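Local coordinates for SusD-like carbohydrate binding protein BF1063 (Bacteroides fragilis NCTC 9343, PDB 3I4G) that probably binds carbohydrate at the outer membrane as a member of the SusD family, consistent with a role in glycan capture, at residues Met337-Tyr351 / Tyr477-Glu489. Sequence-based numbering, arbitrary orientation.
Sequences MSPDYSAAKKEKLDY and YPGSTQYATTTKE. With EDO (1,2-ethanediol), chain I.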
HETATM    1  N   MSE A 337      -2.388  -8.241 -25.393  1.00  9.06           N
HETATM    2  CA  MSE A 337      -1.020  -8.207 -24.937  1.00  8.90           C
HETATM    3  C   MSE A 337      -0.393  -9.582 -25.110  1.00  8.48           C
HETATM    4  O   MSE A 337      -0.778 -10.520 -24.396  1.00  9.97           O
HETATM    5  CB  MSE A 337      -1.005  -7.779 -23.455  1.00 10.24           C
HETATM    6  CG  MSE A 337       0.388  -7.649 -22.802  1.00  9.63           C
HETATM    7 SE   MSE A 337       1.640  -6.540 -23.786  0.75  8.46          SE
HETATM    8  CE  MSE A 337       0.542  -5.054 -24.177  1.00 10.40           C
ATOM      9  N   SER A 338       0.596  -9.704 -25.988  1.00  8.15           N
ATOM     10  CA  SER A 338       1.220 -10.984 -26.259  1.00  8.99           C
ATOM     11  C   SER A 338       2.538 -10.795 -26.957  1.00  8.78           C
ATOM     12  O   SER A 338       2.705  -9.823 -27.705  1.00  9.09           O
ATOM     13  CB  SER A 338       0.341 -11.791 -27.219  1.00  9.50           C
ATOM     14  OG  SER A 338       1.021 -12.969 -27.699  1.00  9.65           O
ATOM     15  N   PRO A 339       3.490 -11.721 -26.778  1.00  8.87           N
ATOM     16  CA  PRO A 339       4.694 -11.653 -27.595  1.00  9.22           C
ATOM     17  C   PRO A 339       4.434 -11.697 -29.113  1.00  8.84           C
ATOM     18  O   PRO A 339       5.319 -11.335 -29.903  1.00 10.69           O
ATOM     19  CB  PRO A 339       5.460 -12.918 -27.181  1.00  9.11           C
ATOM     20  CG  PRO A 339       4.980 -13.196 -25.785  1.00  9.27           C
ATOM     21  CD  PRO A 339       3.542 -12.826 -25.805  1.00  9.31           C
ATOM     22  N   ASP A 340       3.241 -12.138 -29.511  1.00  8.66           N
ATOM     23  CA  ASP A 340       2.939 -12.312 -30.919  1.00  9.07           C
ATOM     24  C   ASP A 340       2.297 -11.107 -31.593  1.00 10.94           C
ATOM     25  O   ASP A 340       2.121 -11.096 -32.816  1.00 11.45           O
ATOM     26  CB  ASP A 340       1.957 -13.472 -31.112  1.00  9.48           C
ATOM     27  CG  ASP A 340       2.531 -14.813 -30.801  1.00 10.19           C
ATOM     28  OD1 ASP A 340       3.692 -14.882 -30.378  1.00 10.78           O
ATOM     29  OD2 ASP A 340       1.804 -15.829 -31.045  1.00 12.52           O
ATOM     30  N   TYR A 341       1.936 -10.092 -30.818  1.00 10.26           N
ATOM     31  CA  TYR A 341       1.161  -8.965 -31.337  1.00 10.22           C
ATOM     32  C   TYR A 341       2.057  -7.794 -31.772  1.00 10.59           C
ATOM     33  O   TYR A 341       3.279  -7.884 -31.715  1.00 11.55           O
ATOM     34  CB  TYR A 341       0.084  -8.529 -30.327  1.00 11.11           C
ATOM     35  CG  TYR A 341      -0.900  -9.608 -29.863  1.00  9.42           C
ATOM     36  CD1 TYR A 341      -1.060 -10.827 -30.537  1.00  9.76           C
ATOM     37  CD2 TYR A 341      -1.721  -9.374 -28.777  1.00  9.82           C
ATOM     38  CE1 TYR A 341      -1.946 -11.792 -30.071  1.00 10.99           C
ATOM     39  CE2 TYR A 341      -2.601 -10.334 -28.331  1.00  9.36           C
ATOM     40  CZ  TYR A 341      -2.705 -11.528 -28.958  1.00 11.24           C
ATOM     41  OH  TYR A 341      -3.589 -12.485 -28.456  1.00 11.63           O
ATOM     42  N   SER A 342       1.435  -6.732 -32.275  1.00 11.64           N
ATOM     43  CA  SER A 342       2.153  -5.619 -32.856  1.00 12.70           C
ATOM     44  C   SER A 342       2.661  -4.577 -31.884  1.00 11.14           C
ATOM     45  O   SER A 342       1.878  -3.981 -31.134  1.00 11.48           O
ATOM     46  CB  SER A 342       1.204  -4.916 -33.834  1.00 14.44           C
ATOM     47  OG  SER A 342       1.863  -3.814 -34.413  1.00 18.57           O
ATOM     48  N   ALA A 343       3.957  -4.317 -31.905  1.00 11.77           N
ATOM     49  CA  ALA A 343       4.538  -3.272 -31.065  1.00 12.58           C
ATOM     50  C   ALA A 343       4.027  -1.879 -31.462  1.00 13.04           C
ATOM     51  O   ALA A 343       3.873  -0.984 -30.628  1.00 13.79           O
ATOM     52  CB  ALA A 343       6.065  -3.329 -31.103  1.00 12.29           C
ATOM     53  N   ALA A 344       3.754  -1.675 -32.747  1.00 14.33           N
ATOM     54  CA  ALA A 344       3.230  -0.377 -33.205  1.00 14.93           C
ATOM     55  C   ALA A 344       1.886  -0.068 -32.561  1.00 14.79           C
ATOM     56  O   ALA A 344       1.565   1.110 -32.332  1.00 18.13           O
ATOM     57  CB  ALA A 344       3.119  -0.350 -34.724  1.00 14.03           C
ATOM     58  N   LYS A 345       1.099  -1.110 -32.294  0.50 12.63           N
ATOM     59  CA  LYS A 345      -0.200  -0.991 -31.639  0.50 11.86           C
ATOM     60  C   LYS A 345      -0.110  -1.003 -30.104  0.50 12.61           C
ATOM     61  O   LYS A 345      -1.122  -0.917 -29.425  0.50 12.66           O
ATOM     62  CB  LYS A 345      -1.102  -2.138 -32.111  0.50 12.96           C
ATOM     63  CG  LYS A 345      -1.371  -2.104 -33.618  0.50 13.47           C
ATOM     64  CD  LYS A 345      -2.292  -3.234 -34.051  0.50 14.55           C
ATOM     65  CE  LYS A 345      -2.751  -3.044 -35.496  0.50 18.92           C
ATOM     66  NZ  LYS A 345      -3.455  -4.236 -36.026  0.50 24.36           N
ATOM     67  N   LYS A 346       1.111  -1.111 -29.584  1.00 11.34           N
ATOM     68  CA  LYS A 346       1.392  -1.251 -28.125  1.00 10.08           C
ATOM     69  C   LYS A 346       0.640  -2.464 -27.564  1.00 10.30           C
ATOM     70  O   LYS A 346       0.183  -2.478 -26.410  1.00  9.76           O
ATOM     71  CB  LYS A 346       1.107   0.055 -27.386  1.00 10.80           C
ATOM     72  CG  LYS A 346       2.043   1.163 -27.804  1.00 11.58           C
ATOM     73  CD  LYS A 346       1.775   2.464 -27.071  1.00 13.47           C
ATOM     74  CE  LYS A 346       2.726   3.560 -27.497  1.00 15.30           C
ATOM     75  NZ  LYS A 346       2.249   4.871 -26.961  1.00 23.04           N
ATOM     76  N   GLU A 347       0.580  -3.527 -28.373  1.00  9.41           N
ATOM     77  CA  GLU A 347      -0.051  -4.782 -27.990  1.00  9.84           C
ATOM     78  C   GLU A 347       0.965  -5.891 -27.789  1.00  9.59           C
ATOM     79  O   GLU A 347       0.601  -7.022 -27.453  1.00  8.68           O
ATOM     80  CB  GLU A 347      -1.106  -5.195 -29.030  1.00  9.58           C
ATOM     81  CG  GLU A 347      -2.284  -4.248 -29.084  1.00  9.86           C
ATOM     82  CD  GLU A 347      -3.332  -4.613 -30.136  1.00 13.61           C
ATOM     83  OE1 GLU A 347      -3.125  -5.543 -30.940  1.00 13.14           O
ATOM     84  OE2 GLU A 347      -4.404  -3.971 -30.123  1.00 14.15           O
ATOM     85  N   LYS A 348       2.240  -5.598 -28.060  1.00  7.90           N
ATOM     86  CA  LYS A 348       3.276  -6.615 -27.914  1.00  8.96           C
ATOM     87  C   LYS A 348       3.909  -6.600 -26.523  1.00  9.14           C
ATOM     88  O   LYS A 348       4.165  -5.536 -25.945  1.00  8.28           O
ATOM     89  CB  LYS A 348       4.336  -6.384 -28.988  1.00  9.69           C
ATOM     90  CG  LYS A 348       5.402  -7.437 -29.033  1.00 11.48           C
ATOM     91  CD  LYS A 348       6.412  -7.098 -30.147  1.00 12.55           C
ATOM     92  CE  LYS A 348       7.566  -8.071 -30.188  1.00 14.73           C
ATOM     93  NZ  LYS A 348       8.655  -7.626 -31.133  1.00 19.90           N
ATOM     94  N   LEU A 349       4.151  -7.808 -26.015  1.00  8.79           N
ATOM     95  CA  LEU A 349       4.869  -8.049 -24.795  1.00  9.02           C
ATOM     96  C   LEU A 349       6.332  -8.169 -25.137  1.00  9.13           C
ATOM     97  O   LEU A 349       6.708  -9.109 -25.830  1.00  8.53           O
ATOM     98  CB  LEU A 349       4.356  -9.316 -24.124  1.00  8.71           C
ATOM     99  CG  LEU A 349       5.030  -9.693 -22.801  1.00 10.00           C
ATOM    100  CD1 LEU A 349       5.018  -8.547 -21.798  1.00 10.19           C
ATOM    101  CD2 LEU A 349       4.356 -10.905 -22.187  1.00 10.16           C
ATOM    102  N   ASP A 350       7.126  -7.181 -24.695  1.00  8.87           N
ATOM    103  CA  ASP A 350       8.547  -7.130 -25.054  1.00  8.95           C
ATOM    104  C   ASP A 350       9.295  -6.403 -23.919  1.00  9.33           C
ATOM    105  O   ASP A 350       8.757  -6.235 -22.818  1.00  9.71           O
ATOM    106  CB  ASP A 350       8.724  -6.504 -26.436  1.00 10.19           C
ATOM    107  CG  ASP A 350       8.267  -5.047 -26.508  1.00 10.86           C
ATOM    108  OD1 ASP A 350       8.335  -4.335 -25.501  1.00 10.54           O
ATOM    109  OD2 ASP A 350       7.839  -4.623 -27.620  1.00 11.79           O
ATOM    110  N   TYR A 351      10.553  -6.024 -24.187  1.00  9.10           N
ATOM    111  CA  TYR A 351      11.404  -5.373 -23.201  1.00  9.31           C
ATOM    112  C   TYR A 351      11.613  -3.883 -23.461  1.00  9.92           C
ATOM    113  O   TYR A 351      12.446  -3.276 -22.797  1.00 12.22           O
ATOM    114  CB  TYR A 351      12.743  -6.155 -23.146  1.00  9.24           C
ATOM    115  CG  TYR A 351      12.551  -7.619 -22.728  1.00  8.80           C
ATOM    116  CD1 TYR A 351      12.326  -7.946 -21.396  1.00  8.25           C
ATOM    117  CD2 TYR A 351      12.585  -8.643 -23.650  1.00  9.46           C
ATOM    118  CE1 TYR A 351      12.118  -9.257 -20.992  1.00  8.68           C
ATOM    119  CE2 TYR A 351      12.392  -9.934 -23.262  1.00  7.87           C
ATOM    120  CZ  TYR A 351      12.146 -10.237 -21.921  1.00  8.13           C
ATOM    121  OH  TYR A 351      11.967 -11.547 -21.525  1.00  8.92           O
ATOM    122  N   TYR A 477       2.002 -17.964 -21.784  1.00  7.91           N
ATOM    123  CA  TYR A 477       1.742 -17.857 -23.205  1.00  8.08           C
ATOM    124  C   TYR A 477       2.016 -19.169 -23.957  1.00  7.72           C
ATOM    125  O   TYR A 477       2.791 -19.196 -24.906  1.00  9.18           O
ATOM    126  CB  TYR A 477       2.562 -16.721 -23.820  1.00  9.27           C
ATOM    127  CG  TYR A 477       2.053 -15.361 -23.431  1.00  8.62           C
ATOM    128  CD1 TYR A 477       1.012 -14.797 -24.104  1.00  9.51           C
ATOM    129  CD2 TYR A 477       2.614 -14.644 -22.370  1.00 10.01           C
ATOM    130  CE1 TYR A 477       0.513 -13.573 -23.741  1.00  9.28           C
ATOM    131  CE2 TYR A 477       2.131 -13.428 -22.027  1.00  9.06           C
ATOM    132  CZ  TYR A 477       1.089 -12.884 -22.706  1.00  9.01           C
ATOM    133  OH  TYR A 477       0.597 -11.632 -22.313  1.00 10.61           O
ATOM    134  N   PRO A 478       1.353 -20.264 -23.541  1.00  8.01           N
ATOM    135  CA  PRO A 478       1.563 -21.510 -24.271  1.00  8.04           C
ATOM    136  C   PRO A 478       1.167 -21.390 -25.740  1.00  8.93           C
ATOM    137  O   PRO A 478       1.731 -22.096 -26.559  1.00 10.12           O
ATOM    138  CB  PRO A 478       0.674 -22.524 -23.520  1.00  9.25           C
ATOM    139  CG  PRO A 478      -0.357 -21.712 -22.844  1.00  9.80           C
ATOM    140  CD  PRO A 478       0.434 -20.462 -22.409  1.00  8.72           C
ATOM    141  N   GLY A 479       0.228 -20.537 -26.101  1.00  9.50           N
ATOM    142  CA  GLY A 479      -0.176 -20.450 -27.507  1.00  9.92           C
ATOM    143  C   GLY A 479       0.644 -19.495 -28.337  1.00 13.27           C
ATOM    144  O   GLY A 479       0.329 -19.305 -29.496  1.00 13.66           O
ATOM    145  N   SER A 480       1.680 -18.885 -27.774  1.00 10.86           N
ATOM    146  CA  SER A 480       2.483 -17.921 -28.514  1.00  9.58           C
ATOM    147  C   SER A 480       3.523 -18.539 -29.407  1.00 10.42           C
ATOM    148  O   SER A 480       4.296 -19.380 -28.957  1.00 10.99           O
ATOM    149  CB  SER A 480       3.169 -16.993 -27.494  1.00 10.61           C
ATOM    150  OG  SER A 480       4.206 -16.202 -28.076  1.00  9.89           O
ATOM    151  N   THR A 481       3.537 -18.102 -30.669  1.00 10.74           N
ATOM    152  CA  THR A 481       4.490 -18.576 -31.647  1.00 11.07           C
ATOM    153  C   THR A 481       5.858 -17.944 -31.459  1.00 11.43           C
ATOM    154  O   THR A 481       6.859 -18.568 -31.788  1.00 13.59           O
ATOM    155  CB  THR A 481       4.032 -18.261 -33.101  1.00 12.63           C
ATOM    156  OG1 THR A 481       3.961 -16.847 -33.271  1.00 15.72           O
ATOM    157  CG2 THR A 481       2.682 -18.875 -33.383  1.00 15.49           C
ATOM    158  N   GLN A 482       5.899 -16.713 -30.951  1.00 10.75           N
ATOM    159  CA  GLN A 482       7.148 -15.981 -30.787  1.00 10.85           C
ATOM    160  C   GLN A 482       7.802 -16.165 -29.433  1.00 10.86           C
ATOM    161  O   GLN A 482       8.985 -15.849 -29.288  1.00 12.08           O
ATOM    162  CB  GLN A 482       6.903 -14.487 -30.974  1.00 12.66           C
ATOM    163  CG  GLN A 482       6.228 -14.115 -32.279  1.00 13.74           C
ATOM    164  CD  GLN A 482       7.010 -14.609 -33.456  1.00 22.29           C
ATOM    165  OE1 GLN A 482       6.575 -15.521 -34.163  1.00 23.80           O
ATOM    166  NE2 GLN A 482       8.204 -14.078 -33.623  1.00 19.57           N
ATOM    167  N   TYR A 483       7.082 -16.728 -28.470  1.00 10.93           N
ATOM    168  CA  TYR A 483       7.592 -16.874 -27.108  1.00 10.39           C
ATOM    169  C   TYR A 483       8.952 -17.529 -27.011  1.00 10.84           C
ATOM    170  O   TYR A 483       9.894 -16.987 -26.384  1.00 11.35           O
ATOM    171  CB  TYR A 483       6.584 -17.705 -26.291  1.00 10.24           C
ATOM    172  CG  TYR A 483       7.100 -18.053 -24.915  1.00  9.43           C
ATOM    173  CD1 TYR A 483       6.979 -17.163 -23.873  1.00  9.52           C
ATOM    174  CD2 TYR A 483       7.701 -19.273 -24.652  1.00 10.70           C
ATOM    175  CE1 TYR A 483       7.473 -17.446 -22.602  1.00  8.19           C
ATOM    176  CE2 TYR A 483       8.170 -19.574 -23.384  1.00  9.71           C
ATOM    177  CZ  TYR A 483       8.041 -18.655 -22.361  1.00  8.69           C
ATOM    178  OH  TYR A 483       8.540 -19.004 -21.130  1.00  8.72           O
ATOM    179  N   ALA A 484       9.107 -18.688 -27.638  1.00 11.04           N
ATOM    180  CA  ALA A 484      10.341 -19.456 -27.473  1.00 12.63           C
ATOM    181  C   ALA A 484      11.619 -18.724 -27.863  1.00 12.28           C
ATOM    182  O   ALA A 484      12.686 -18.973 -27.260  1.00 13.45           O
ATOM    183  CB  ALA A 484      10.248 -20.776 -28.276  1.00 15.10           C
ATOM    184  N   THR A 485      11.531 -17.864 -28.860  1.00 12.60           N
ATOM    185  CA  THR A 485      12.724 -17.151 -29.338  1.00 13.02           C
ATOM    186  C   THR A 485      12.859 -15.719 -28.845  1.00 13.42           C
ATOM    187  O   THR A 485      13.862 -15.065 -29.150  1.00 16.59           O
ATOM    188  CB  THR A 485      12.764 -17.147 -30.883  1.00 15.37           C
ATOM    189  OG1 THR A 485      11.556 -16.594 -31.405  1.00 14.81           O
ATOM    190  CG2 THR A 485      12.976 -18.581 -31.405  1.00 16.47           C
ATOM    191  N   THR A 486      11.887 -15.218 -28.082  1.00 11.70           N
ATOM    192  CA  THR A 486      11.947 -13.833 -27.633  1.00  9.92           C
ATOM    193  C   THR A 486      11.971 -13.688 -26.115  1.00 10.21           C
ATOM    194  O   THR A 486      12.480 -12.690 -25.646  1.00  9.68           O
ATOM    195  CB  THR A 486      10.824 -12.978 -28.269  1.00 10.14           C
ATOM    196  OG1 THR A 486       9.526 -13.463 -27.893  1.00 12.13           O
ATOM    197  CG2 THR A 486      10.940 -12.998 -29.797  1.00 12.32           C
ATOM    198  N   THR A 487      11.430 -14.632 -25.339  1.00  9.25           N
ATOM    199  CA  THR A 487      11.612 -14.523 -23.890  1.00  8.95           C
ATOM    200  C   THR A 487      13.125 -14.598 -23.595  1.00  9.24           C
ATOM    201  O   THR A 487      13.830 -15.387 -24.203  1.00  9.30           O
ATOM    202  CB  THR A 487      10.820 -15.601 -23.131  1.00  8.60           C
ATOM    203  OG1 THR A 487      10.963 -15.386 -21.726  1.00  8.96           O
ATOM    204  CG2 THR A 487      11.286 -17.014 -23.487  1.00  8.37           C
ATOM    205  N   LYS A 488      13.626 -13.797 -22.658  1.00  9.70           N
ATOM    206  CA  LYS A 488      15.044 -13.890 -22.339  1.00  8.87           C
ATOM    207  C   LYS A 488      15.424 -15.243 -21.747  1.00  9.35           C
ATOM    208  O   LYS A 488      16.575 -15.656 -21.855  1.00 10.91           O
ATOM    209  CB  LYS A 488      15.447 -12.803 -21.358  1.00 10.34           C
ATOM    210  CG  LYS A 488      15.566 -11.422 -21.956  1.00 10.94           C
ATOM    211  CD  LYS A 488      15.884 -10.408 -20.828  1.00 11.43           C
ATOM    212  CE  LYS A 488      15.900  -9.004 -21.391  1.00 14.31           C
ATOM    213  NZ  LYS A 488      16.134  -7.991 -20.316  1.00 16.01           N
ATOM    214  N   GLU A 489      14.479 -15.904 -21.084  1.00  9.03           N
ATOM    215  CA  GLU A 489      14.662 -17.235 -20.522  1.00  9.47           C
ATOM    216  C   GLU A 489      13.350 -17.982 -20.659  1.00  9.21           C
ATOM    217  O   GLU A 489      12.299 -17.419 -20.367  1.00  8.66           O
ATOM    218  CB  GLU A 489      15.058 -17.172 -19.042  1.00 10.39           C
ATOM    219  CG  GLU A 489      15.387 -18.537 -18.442  1.00 10.37           C
ATOM    220  CD  GLU A 489      15.844 -18.481 -16.978  1.00 13.09           C
ATOM    221  OE1 GLU A 489      16.383 -17.457 -16.570  1.00 14.28           O
ATOM    222  OE2 GLU A 489      15.659 -19.499 -16.279  1.00 19.28           O
TER
HETATM  223  C1  EDO I   8      -3.938  -8.657 -31.588  1.00 30.50           C
HETATM  224  O1  EDO I   8      -4.782  -7.522 -31.867  1.00 35.08           O
HETATM  225  C2  EDO I   8      -4.554  -9.919 -32.167  1.00 30.76           C
HETATM  226  O2  EDO I   8      -5.894 -10.021 -31.676  1.00 34.73           O
HETATM  227  O   HOH W   1       8.114 -11.467 -29.369  1.00 14.77           O
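Tyr-351 lies under the side chain of Lys-488. The lysine chain runs extended across one face of the ring, with CE 3.7 Å from the centroid of the Tyr-351 ring, a CH-pi contact. Its NZ adds a cation-pi contact over the same face. Lys-488 N donates to Tyr-351 OH at 3.0 Å, nearly straight at 168°. That hydroxyl also bonds to Tyr-499 O, so two groups hold the phenol end. The carbonyl of Thr-486 meets the ring edge in plane.

Tyr-477 fills the other end of the contact. Pro-339 CD sits over its ring centre, and Leu-349 CD2 comes to 3.4 Å from Tyr-477 CE2. Tyr-477 OH donates to Met-337 O at 2.7 Å, from above the carbonyl plane.

Next in the chain after Pro-339, Asp-340 turns its carboxylate to residues 480-482, with CG anti to the carbonyl carbon (chi1 -68°). Asp-340 OD2 takes Thr-481 N on its syn lone pair at 2.9 Å. Asp-340 OD1 accepts from Ser-480 OG (2.7 Å) and Gln-482 N, which arrive from opposite faces of the carboxylate plane. Asp-340 N bonds Ser-338 OG at 3.0 Å, closing an ST turn.

Ser-480 OG also accepts a weak capping bond from Tyr-483 N. The arrangement is thus a carboxylate held by the backbone N-H groups and serine of the turn that leads into the short helix 483-486, joining two loops of the SusD-family fold.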